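Local coordinates for protein putative cyclohexadienyl dehydrogenase and ADH prephenate dehydrogenase (Rhizobium meliloti, PDB 4WJI) that probably catalyses the NAD(P)+-dependent oxidative decarboxylation of prephenate to 4-hydroxyphenylpyruvate in tyrosine biosynthesis, and binds NADP and tyrosine, at residues A[3-8]-A[64-69]; A[90-95]-A[114-119]; A[196-201]-A[222-227]; A[183-188]-A[244-249]. All blocks are in the same frame, centred on the assembly; numbering follows the deposited sequence. Where two conformers were deposited one is given.

Read from the N terminus, the chain first closes interaction 1, where strand 4-10 pairs with strand 67-70 after an excursion through strands 29-35 and 53-55. Interaction 2 follows in series, joining strand 93-96 to strand 117-123. The two meet in one sheet of the nucleotide-binding domain: strands 67-70 and 93-96 are neighbours, and Val68 O lies 2.8 Å from Thr95 N, a probable hydrogen bond. Helix 177-203 then enters the helical dimerization domain and serves both remaining contacts. Interaction 4 closes the longer loop, from 183-188 to 244-249, and interaction 3 falls within it; their centres are about 18 Å apart.

Interaction 1: A[3-8]-A[64-69]; sequences QFQTIA and GADLVV
Thr6 and Asp66 meet through both backbone and side chain. Thr6 N donates to Asp66 OD2 at 2.9 Å, on the lone pair facing away from OD1, with a bent N-H...O angle of 143°. In return Asp66 N donates to Thr6 O at 3.0 Å, and Leu67 N reaches the same oxygen, so that Thr6 O is gripped by two donors. A water ties the pair together further: it accepts from Thr6 OG1 and donates to both Gly64 O and Asp66 OD2. The other carboxylate oxygen, OD1, forms a salt bridge with Lys89.

Beyond this point the backbones run as a parallel ladder, with Ala8 N to Leu67 O and Val69 N to Ala8 O both 2.8 Å long. The axes of segments 6-8 and 67-69 approach to 4.8 Å, 21° from parallel. These are adjacent parallel strands of the Rossmann-type nucleotide-binding sheet, and strand 4-10 leads towards a glycine-rich turn consistent with the GxGxxG pattern.

The apolar contacts fall on both sides of the sheet. Leu67 CB sits over one face of the Phe4 ring, 4.0 Å from its centroid and 20° off the normal, a CH-pi contact; Leu67 CD2 touches the ring at CE2. An alanine at Phe4 would probably open a gap over Leu67 CB and CD2. On the same face as Leu67, Ile7 CG2 approaches Leu67 CD2 as the two side chains run side by side. On the other face Ala8 CB lies 3.9 Å from Ala65 CB.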
# COMPACT_ATOMS: atom_id res chain seq x y z
N GLN A 3 -4.83 21.55 -29.92
CA GLN A 3 -4.32 22.62 -29.05
C GLN A 3 -2.91 23.06 -29.41
O GLN A 3 -2.50 24.16 -29.07
CB GLN A 3 -4.39 22.18 -27.59
CG GLN A 3 -5.84 22.17 -27.09
CD GLN A 3 -5.98 21.64 -25.69
OE1 GLN A 3 -5.01 21.59 -24.93
NE2 GLN A 3 -7.20 21.26 -25.33
N PHE A 4 -2.16 22.19 -30.08
CA PHE A 4 -0.79 22.51 -30.48
C PHE A 4 -0.57 21.94 -31.85
O PHE A 4 -0.94 20.80 -32.11
CB PHE A 4 0.21 21.87 -29.52
CG PHE A 4 0.12 22.40 -28.11
CD1 PHE A 4 0.75 23.57 -27.76
CD2 PHE A 4 -0.70 21.79 -27.18
CE1 PHE A 4 0.62 24.10 -26.49
CE2 PHE A 4 -0.84 22.30 -25.90
CZ PHE A 4 -0.20 23.49 -25.56
N GLN A 5 0.11 22.66 -32.74
CA GLN A 5 0.34 22.10 -34.07
C GLN A 5 1.33 20.95 -33.98
O GLN A 5 1.11 19.92 -34.60
CB GLN A 5 0.82 23.19 -35.02
CG GLN A 5 1.10 22.67 -36.45
CD GLN A 5 -0.18 22.15 -37.11
OE1 GLN A 5 -1.18 22.84 -37.13
NE2 GLN A 5 -0.13 20.96 -37.62
N THR A 6 2.40 21.09 -33.19
CA THR A 6 3.39 20.03 -33.06
C THR A 6 3.78 19.90 -31.58
O THR A 6 4.12 20.90 -30.92
CB THR A 6 4.64 20.39 -33.80
OG1 THR A 6 4.32 20.64 -35.19
CG2 THR A 6 5.63 19.24 -33.72
N ILE A 7 3.68 18.68 -31.07
CA ILE A 7 4.10 18.33 -29.72
C ILE A 7 5.25 17.35 -29.82
O ILE A 7 5.09 16.32 -30.45
CB ILE A 7 2.98 17.73 -28.87
CG1 ILE A 7 1.77 18.71 -28.79
CG2 ILE A 7 3.51 17.37 -27.49
CD1 ILE A 7 0.65 18.14 -28.00
N ALA A 8 6.40 17.71 -29.20
CA ALA A 8 7.55 16.82 -29.15
C ALA A 8 7.63 16.19 -27.76
O ALA A 8 7.62 16.91 -26.74
CB ALA A 8 8.82 17.59 -29.40
N GLY A 64 10.77 23.31 -34.62
CA GLY A 64 9.39 23.72 -34.94
C GLY A 64 8.30 23.30 -34.00
O GLY A 64 7.13 23.51 -34.26
N ALA A 65 8.66 22.69 -32.87
CA ALA A 65 7.66 22.22 -31.91
C ALA A 65 7.08 23.35 -31.05
O ALA A 65 7.81 24.20 -30.55
CB ALA A 65 8.24 21.13 -31.02
N ASP A 66 5.78 23.34 -30.91
CA ASP A 66 5.06 24.33 -30.12
C ASP A 66 5.08 23.98 -28.64
O ASP A 66 5.14 24.88 -27.79
CB ASP A 66 3.60 24.43 -30.59
CG ASP A 66 3.51 24.78 -32.06
OD1 ASP A 66 3.83 25.95 -32.43
OD2 ASP A 66 3.23 23.83 -32.86
N LEU A 67 5.03 22.67 -28.33
CA LEU A 67 5.09 22.17 -26.95
C LEU A 67 6.13 21.03 -26.94
O LEU A 67 6.11 20.16 -27.82
CB LEU A 67 3.74 21.62 -26.50
CG LEU A 67 3.73 21.02 -25.09
CD1 LEU A 67 4.02 22.07 -24.05
CD2 LEU A 67 2.38 20.37 -24.86
N VAL A 68 7.05 21.09 -25.96
CA VAL A 68 8.06 20.06 -25.74
C VAL A 68 7.86 19.54 -24.34
O VAL A 68 7.87 20.32 -23.37
CB VAL A 68 9.47 20.65 -25.85
CG1 VAL A 68 10.53 19.61 -25.57
CG2 VAL A 68 9.67 21.27 -27.23
N VAL A 69 7.57 18.23 -24.23
CA VAL A 69 7.33 17.62 -22.91
C VAL A 69 8.49 16.69 -22.62
O VAL A 69 8.71 15.70 -23.35
CB VAL A 69 6.01 16.79 -22.93
CG1 VAL A 69 5.72 16.22 -21.55
CG2 VAL A 69 4.85 17.60 -23.42
O HOH W 1 4.41 23.38 -35.26

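Interaction 2: A[90-95]-A[114-119]; sequences PGAIVT and KDVHFV
Parallel beta pairing joins 90-95 to 114-119, carrying the starts of strands 93-96 and 117-123, the two strands of a beta-alpha-beta unit whose intervening helix is 102-108, within the nucleotide-binding domain. Four backbone bonds establish the register: Gly91 N to Asp115 O, His117 N to Ala92 O, Val94 N to His117 O at 2.8 Å, and Val119 N to Val94 O.

On one face, Ile93 CG2 meets Val119 CG2 at 4.2 Å, and Ile93 CG1 comes to the edge of the His117 imidazole at CD2. Helix 155-167 covers this side through Ala157 and Leu161. On the opposite face Val94 CG1 lies 4.4 Å from Phe118 CD1, and Met108 of the crossover helix packs on both residues.

At the C-terminal end Thr95 OG1 donates to Val119 O over 2.6 Å. Its OG1 is anti to the backbone N (chi1 -169°), which turns the hydroxyl to the neighbouring strand. A valine in place of Thr95 would probably leave Val119 O without this donor and the strand ends less firmly joined. The C=O...OG1 angle of 166° places the hydroxyl nearly in line with the carbonyl, so a side-chain hydroxyl adds one more bond beyond Val119 N to Val94 O.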
# COMPACT_ATOMS: atom_id res chain seq x y z
N PRO A 90 11.34 30.30 -31.34
CA PRO A 90 10.79 31.33 -30.49
C PRO A 90 9.36 31.05 -30.10
O PRO A 90 8.55 30.65 -30.97
CB PRO A 90 10.90 32.60 -31.36
CG PRO A 90 11.92 32.30 -32.37
CD PRO A 90 11.84 30.82 -32.62
N GLY A 91 9.06 31.23 -28.80
CA GLY A 91 7.70 31.05 -28.29
C GLY A 91 7.32 29.59 -27.99
O GLY A 91 6.20 29.32 -27.59
N ALA A 92 8.26 28.64 -28.22
CA ALA A 92 8.02 27.25 -27.80
C ALA A 92 7.74 27.22 -26.29
O ALA A 92 8.33 28.00 -25.52
CB ALA A 92 9.22 26.36 -28.16
N ILE A 93 6.88 26.29 -25.89
CA ILE A 93 6.66 26.02 -24.47
C ILE A 93 7.38 24.71 -24.14
O ILE A 93 7.18 23.69 -24.79
CB ILE A 93 5.17 25.88 -24.11
CG1 ILE A 93 4.41 27.16 -24.45
CG2 ILE A 93 5.02 25.56 -22.63
CD1 ILE A 93 2.91 27.04 -24.37
N VAL A 94 8.26 24.77 -23.13
CA VAL A 94 8.97 23.62 -22.64
C VAL A 94 8.43 23.27 -21.27
O VAL A 94 8.36 24.14 -20.39
CB VAL A 94 10.50 23.84 -22.54
CG1 VAL A 94 11.19 22.62 -21.96
CG2 VAL A 94 11.07 24.11 -23.89
N THR A 95 8.01 22.01 -21.10
CA THR A 95 7.49 21.54 -19.81
C THR A 95 8.13 20.19 -19.49
O THR A 95 8.82 19.58 -20.29
CB THR A 95 5.93 21.46 -19.81
OG1 THR A 95 5.46 21.26 -18.47
CG2 THR A 95 5.43 20.36 -20.69
N LYS A 114 15.88 33.00 -23.65
CA LYS A 114 14.88 33.97 -23.16
C LYS A 114 13.59 33.93 -23.96
O LYS A 114 12.54 34.34 -23.47
CB LYS A 114 15.43 35.42 -23.28
N ASP A 115 13.67 33.46 -25.21
CA ASP A 115 12.49 33.46 -26.09
C ASP A 115 11.59 32.25 -25.98
O ASP A 115 10.60 32.15 -26.72
CB ASP A 115 12.86 33.71 -27.57
CG ASP A 115 13.78 32.61 -28.18
OD1 ASP A 115 14.39 31.83 -27.43
OD2 ASP A 115 13.92 32.52 -29.43
N VAL A 116 11.91 31.32 -25.09
CA VAL A 116 11.00 30.18 -24.89
C VAL A 116 10.37 30.27 -23.52
O VAL A 116 10.88 30.96 -22.63
CB VAL A 116 11.67 28.84 -25.07
CG1 VAL A 116 12.35 28.73 -26.42
CG2 VAL A 116 12.59 28.46 -23.96
N HIS A 117 9.22 29.62 -23.37
CA HIS A 117 8.48 29.64 -22.11
C HIS A 117 8.65 28.32 -21.35
O HIS A 117 8.23 27.25 -21.81
CB HIS A 117 6.98 29.84 -22.37
CG HIS A 117 6.67 30.97 -23.28
ND1 HIS A 117 7.01 32.26 -22.98
CD2 HIS A 117 6.10 31.00 -24.51
CE1 HIS A 117 6.63 33.05 -23.97
NE2 HIS A 117 6.06 32.31 -24.91
N PHE A 118 9.18 28.39 -20.16
CA PHE A 118 9.47 27.19 -19.35
C PHE A 118 8.42 27.08 -18.27
O PHE A 118 8.41 27.92 -17.34
CB PHE A 118 10.89 27.36 -18.74
CG PHE A 118 11.35 26.22 -17.91
CD1 PHE A 118 11.03 24.89 -18.22
CD2 PHE A 118 12.17 26.45 -16.83
CE1 PHE A 118 11.50 23.82 -17.44
CE2 PHE A 118 12.66 25.40 -16.06
CZ PHE A 118 12.31 24.08 -16.36
N VAL A 119 7.57 26.05 -18.36
CA VAL A 119 6.47 25.86 -17.41
C VAL A 119 6.55 24.46 -16.85
O VAL A 119 6.04 23.53 -17.45
CB VAL A 119 5.08 26.04 -18.06
CG1 VAL A 119 4.01 26.03 -16.96
CG2 VAL A 119 5.04 27.35 -18.86

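Interaction 3: A[196-201]-A[222-227]; sequences YNIVGT and RDFTRL. With TYR (tyrosine), chain C.
The tyrosine pocket borders this crossing of helices 177-203 and 221-227 in the dimerization domain, for Arg226 and Leu227 both belong to it. The segment axes approach to 8.8 Å at an angle of 114°, and the side-chain contacts between them are mainly apolar.

Ile198 CG2 presses on the Phe224 ring, 3.5 Å from CD2 and 3.8 Å from CG, the two side chains crossing at a slant. This methyl stands between the backbone N and the carbonyl carbon of Ile198. Val199 CG2 meets Thr225 CG2 at 4.0 Å, the side chains roughly perpendicular. The Thr225 hydroxyl is turned back to its own helix, where OG1 donates to Arg222 O at 2.7 Å; that carbonyl also accepts from Arg226 N.

Arg226 faces the ligand instead. Its NH1 donates to O of the bound tyrosine at 2.9 Å and its NH2 to OXT at 3.0 Å, with N-H...O angles of 172° and 175°, and the carboxylate carbon lies in the guanidinium plane at its edge. Glu128 forms a salt bridge with NH1, and Asp223 of the second subunit does so with NH2, which would help to hold the group's orientation. In the conformer given, Leu227 CD2 lies 3.9 Å from OXT of the ligand. Such a two-pronged, nearly linear grip is a bidentate arginine-carboxylate pair, as commonly used to hold the carboxylate of an amino acid, built here at the dimer interface.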
# COMPACT_ATOMS: atom_id res chain seq x y z
N TYR A 196 10.63 0.89 0.33
CA TYR A 196 11.92 0.23 -0.02
C TYR A 196 12.59 -0.31 1.25
O TYR A 196 13.17 -1.42 1.25
CB TYR A 196 12.86 1.21 -0.72
CG TYR A 196 12.55 1.43 -2.18
CD1 TYR A 196 12.67 0.39 -3.10
CD2 TYR A 196 12.23 2.72 -2.69
CE1 TYR A 196 12.43 0.59 -4.44
CE2 TYR A 196 12.02 2.92 -4.05
CZ TYR A 196 12.13 1.87 -4.93
OH TYR A 196 11.94 2.11 -6.29
N ASN A 197 12.53 0.46 2.33
CA ASN A 197 13.22 0.07 3.54
C ASN A 197 12.61 -1.17 4.16
O ASN A 197 13.33 -2.10 4.54
CB ASN A 197 13.29 1.19 4.56
CG ASN A 197 14.32 0.88 5.63
OD1 ASN A 197 15.53 0.82 5.33
ND2 ASN A 197 13.88 0.67 6.85
N ILE A 198 11.28 -1.23 4.25
CA ILE A 198 10.68 -2.41 4.87
C ILE A 198 10.88 -3.66 4.02
O ILE A 198 11.09 -4.73 4.58
CB ILE A 198 9.27 -2.16 5.32
CG1 ILE A 198 8.83 -3.28 6.28
CG2 ILE A 198 8.35 -2.06 4.17
CD1 ILE A 198 7.53 -2.99 6.98
N VAL A 199 10.82 -3.54 2.69
CA VAL A 199 11.04 -4.70 1.88
C VAL A 199 12.49 -5.18 1.99
O VAL A 199 12.75 -6.39 2.09
CB VAL A 199 10.63 -4.44 0.43
CG1 VAL A 199 10.95 -5.65 -0.43
CG2 VAL A 199 9.15 -4.11 0.35
N GLY A 200 13.43 -4.24 2.10
CA GLY A 200 14.82 -4.61 2.33
C GLY A 200 15.02 -5.33 3.67
O GLY A 200 15.80 -6.27 3.77
N THR A 201 14.35 -4.85 4.70
CA THR A 201 14.41 -5.46 6.02
C THR A 201 14.01 -6.95 5.97
O THR A 201 14.68 -7.82 6.57
CB THR A 201 13.58 -4.65 7.06
OG1 THR A 201 14.07 -3.32 7.10
CG2 THR A 201 13.69 -5.25 8.48
N ARG A 222 2.36 -7.03 1.07
CA ARG A 222 2.22 -6.88 -0.36
C ARG A 222 2.02 -5.40 -0.81
O ARG A 222 2.55 -5.01 -1.88
CB ARG A 222 1.17 -7.81 -0.96
CG ARG A 222 -0.21 -7.46 -0.49
CD ARG A 222 -1.24 -8.43 -1.10
NE ARG A 222 -2.59 -8.18 -0.58
CZ ARG A 222 -3.69 -8.73 -1.08
NH1 ARG A 222 -3.60 -9.59 -2.07
NH2 ARG A 222 -4.87 -8.40 -0.57
N ASP A 223 1.26 -4.60 -0.03
CA ASP A 223 1.04 -3.22 -0.39
C ASP A 223 2.37 -2.43 -0.58
O ASP A 223 2.53 -1.60 -1.51
CB ASP A 223 0.18 -2.59 0.71
CG ASP A 223 -1.18 -3.32 0.92
OD1 ASP A 223 -1.22 -4.47 1.48
OD2 ASP A 223 -2.23 -2.74 0.58
N PHE A 224 3.33 -2.69 0.30
CA PHE A 224 4.62 -2.01 0.27
C PHE A 224 5.49 -2.54 -0.89
O PHE A 224 6.29 -1.79 -1.51
CB PHE A 224 5.38 -2.26 1.57
CG PHE A 224 4.82 -1.55 2.76
CD1 PHE A 224 3.72 -2.06 3.44
CD2 PHE A 224 5.45 -0.42 3.25
CE1 PHE A 224 3.21 -1.39 4.54
CE2 PHE A 224 4.97 0.23 4.38
CZ PHE A 224 3.85 -0.25 5.04
N THR A 225 5.38 -3.82 -1.19
CA THR A 225 6.16 -4.41 -2.30
C THR A 225 5.81 -3.76 -3.65
O THR A 225 6.67 -3.73 -4.53
CB THR A 225 6.03 -5.96 -2.43
OG1 THR A 225 4.69 -6.32 -2.83
CG2 THR A 225 6.45 -6.64 -1.13
N ARG A 226 4.56 -3.33 -3.84
CA ARG A 226 4.17 -2.69 -5.10
C ARG A 226 5.03 -1.42 -5.31
O ARG A 226 5.62 -1.21 -6.38
CB ARG A 226 2.69 -2.36 -5.16
CG ARG A 226 2.26 -1.96 -6.58
CD ARG A 226 0.83 -1.46 -6.60
NE ARG A 226 0.67 -0.18 -5.92
CZ ARG A 226 1.00 1.01 -6.42
NH1 ARG A 226 1.47 1.10 -7.66
NH2 ARG A 226 0.90 2.09 -5.65
N LEU A 227 5.10 -0.57 -4.31
CA LEU A 227 5.88 0.66 -4.45
C LEU A 227 7.35 0.34 -4.64
O LEU A 227 8.05 0.98 -5.44
CB LEU A 227 5.66 1.58 -3.25
CG LEU A 227 4.22 2.07 -3.13
CD1 LEU A 227 4.04 2.84 -1.85
CD2 LEU A 227 3.84 2.91 -4.35
N TYR C . 4.13 5.47 -9.18
CA TYR C . 3.29 5.76 -7.99
C TYR C . 2.31 4.63 -7.78
O TYR C . 2.37 3.67 -8.54
CB TYR C . 2.55 7.09 -8.14
CG TYR C . 3.44 8.31 -8.35
CD1 TYR C . 4.81 8.29 -8.05
CD2 TYR C . 2.91 9.46 -8.85
CE1 TYR C . 5.60 9.41 -8.25
CE2 TYR C . 3.66 10.60 -9.03
CZ TYR C . 5.01 10.58 -8.76
OH TYR C . 5.79 11.68 -9.00
OXT TYR C . 1.49 4.73 -6.84

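Interaction 4: A[183-188]-A[244-249]; sequences VLAIVS and DAILEM
Ala185 packs against Ala245, Ile246 and Met249 where helix 177-203 crosses helix 243-265 in the all-helical dimerization domain. The segment axes come within 8.7 Å at a crossing angle of -52°, and small residues at the crossing let the backbones approach: the CA atoms of Ala185 and Ile246 are only 5.2 Å apart.

Methyl contacts make up the centre. Ala185 CB points to the other helix and lies 3.7 Å from Ala245 CB and equally near Ala245 O, with Ile246 CG1 farther off at 4.4 Å. Ile246 also touches His189 and Ile193, farther along helix 177-203.

Helix 177-203 is not wholly regular here: the turn at 185-188 is wider, of pi type, although Ser188 N still donates to Leu184 O at 2.9 Å. Ser188, part of the tyrosine pocket, bonds through OG to Ser219 O of the second subunit.

The remaining contacts belong to Met249, present as selenomethionine. Its chain bends at chi2 (-57°), which sets SE beside the neighbouring helix rather than extending the chain. CG lies 3.8 Å from Ala185 CB, and the side chain crosses that of Ile186 at about a right angle, with SE and CE each 4.0 Å from Ile186 CB.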
# COMPACT_ATOMS: atom_id res chain seq x y z
N VAL A 183 5.82 19.35 -0.05
CA VAL A 183 4.58 18.58 -0.14
C VAL A 183 4.87 17.17 -0.68
O VAL A 183 4.44 16.14 -0.10
CB VAL A 183 3.53 19.29 -1.00
CG1 VAL A 183 2.29 18.42 -1.20
CG2 VAL A 183 3.07 20.62 -0.36
N LEU A 184 5.61 17.08 -1.78
CA LEU A 184 5.88 15.77 -2.36
C LEU A 184 6.80 14.90 -1.49
O LEU A 184 6.72 13.67 -1.54
CB LEU A 184 6.32 15.84 -3.83
CG LEU A 184 5.18 15.95 -4.85
CD1 LEU A 184 4.44 14.65 -4.96
CD2 LEU A 184 4.19 17.09 -4.61
N ALA A 185 7.64 15.53 -0.69
CA ALA A 185 8.49 14.78 0.23
C ALA A 185 7.65 13.94 1.17
O ALA A 185 8.02 12.82 1.44
CB ALA A 185 9.45 15.69 1.00
N ILE A 186 6.52 14.48 1.66
CA ILE A 186 5.68 13.70 2.58
C ILE A 186 4.67 12.83 1.87
O ILE A 186 4.45 11.72 2.34
CB ILE A 186 5.04 14.59 3.69
CG1 ILE A 186 4.26 13.74 4.70
CG2 ILE A 186 4.16 15.68 3.13
CD1 ILE A 186 5.13 12.71 5.44
N VAL A 187 4.01 13.32 0.80
CA VAL A 187 2.92 12.52 0.18
C VAL A 187 3.45 11.46 -0.78
O VAL A 187 2.70 10.54 -1.15
CB VAL A 187 1.82 13.32 -0.58
CG1 VAL A 187 1.01 14.21 0.34
CG2 VAL A 187 2.38 14.09 -1.77
N SER A 188 4.71 11.55 -1.21
CA SER A 188 5.22 10.61 -2.20
C SER A 188 6.60 10.04 -1.88
O SER A 188 6.80 8.84 -1.89
CB SER A 188 5.28 11.32 -3.58
OG SER A 188 5.76 10.42 -4.58
N ASP A 244 17.07 17.73 0.73
CA ASP A 244 16.83 18.45 1.96
C ASP A 244 15.40 18.22 2.50
O ASP A 244 15.22 17.94 3.69
CB ASP A 244 17.14 19.93 1.78
CG ASP A 244 18.65 20.26 1.86
OD1 ASP A 244 19.54 19.37 2.01
OD2 ASP A 244 18.95 21.46 1.79
N ALA A 245 14.41 18.25 1.61
CA ALA A 245 13.03 18.03 2.05
C ALA A 245 12.79 16.60 2.50
O ALA A 245 12.11 16.37 3.50
CB ALA A 245 12.04 18.39 0.96
N ILE A 246 13.39 15.65 1.79
CA ILE A 246 13.31 14.27 2.19
C ILE A 246 13.92 14.05 3.58
O ILE A 246 13.36 13.33 4.42
CB ILE A 246 13.96 13.35 1.11
CG1 ILE A 246 13.03 13.30 -0.12
CG2 ILE A 246 14.24 11.97 1.66
CD1 ILE A 246 13.63 12.61 -1.32
N LEU A 247 15.12 14.59 3.81
CA LEU A 247 15.78 14.39 5.10
C LEU A 247 14.95 15.00 6.22
O LEU A 247 14.89 14.42 7.31
CB LEU A 247 17.20 14.99 5.09
CG LEU A 247 18.19 14.20 4.25
CD1 LEU A 247 19.56 14.91 4.12
CD2 LEU A 247 18.40 12.79 4.75
N GLU A 248 14.31 16.14 5.98
CA GLU A 248 13.43 16.75 7.00
C GLU A 248 12.27 15.79 7.34
O GLU A 248 11.98 15.54 8.54
CB GLU A 248 12.88 18.11 6.59
CG GLU A 248 11.93 18.77 7.59
N MSE A 249 11.64 15.22 6.33
CA MSE A 249 10.51 14.32 6.59
C MSE A 249 10.97 13.02 7.22
O MSE A 249 10.25 12.49 8.12
CB MSE A 249 9.74 14.07 5.28
CG MSE A 249 9.11 15.35 4.72
SE MSE A 249 7.90 16.21 6.02
CE MSE A 249 7.41 17.66 4.77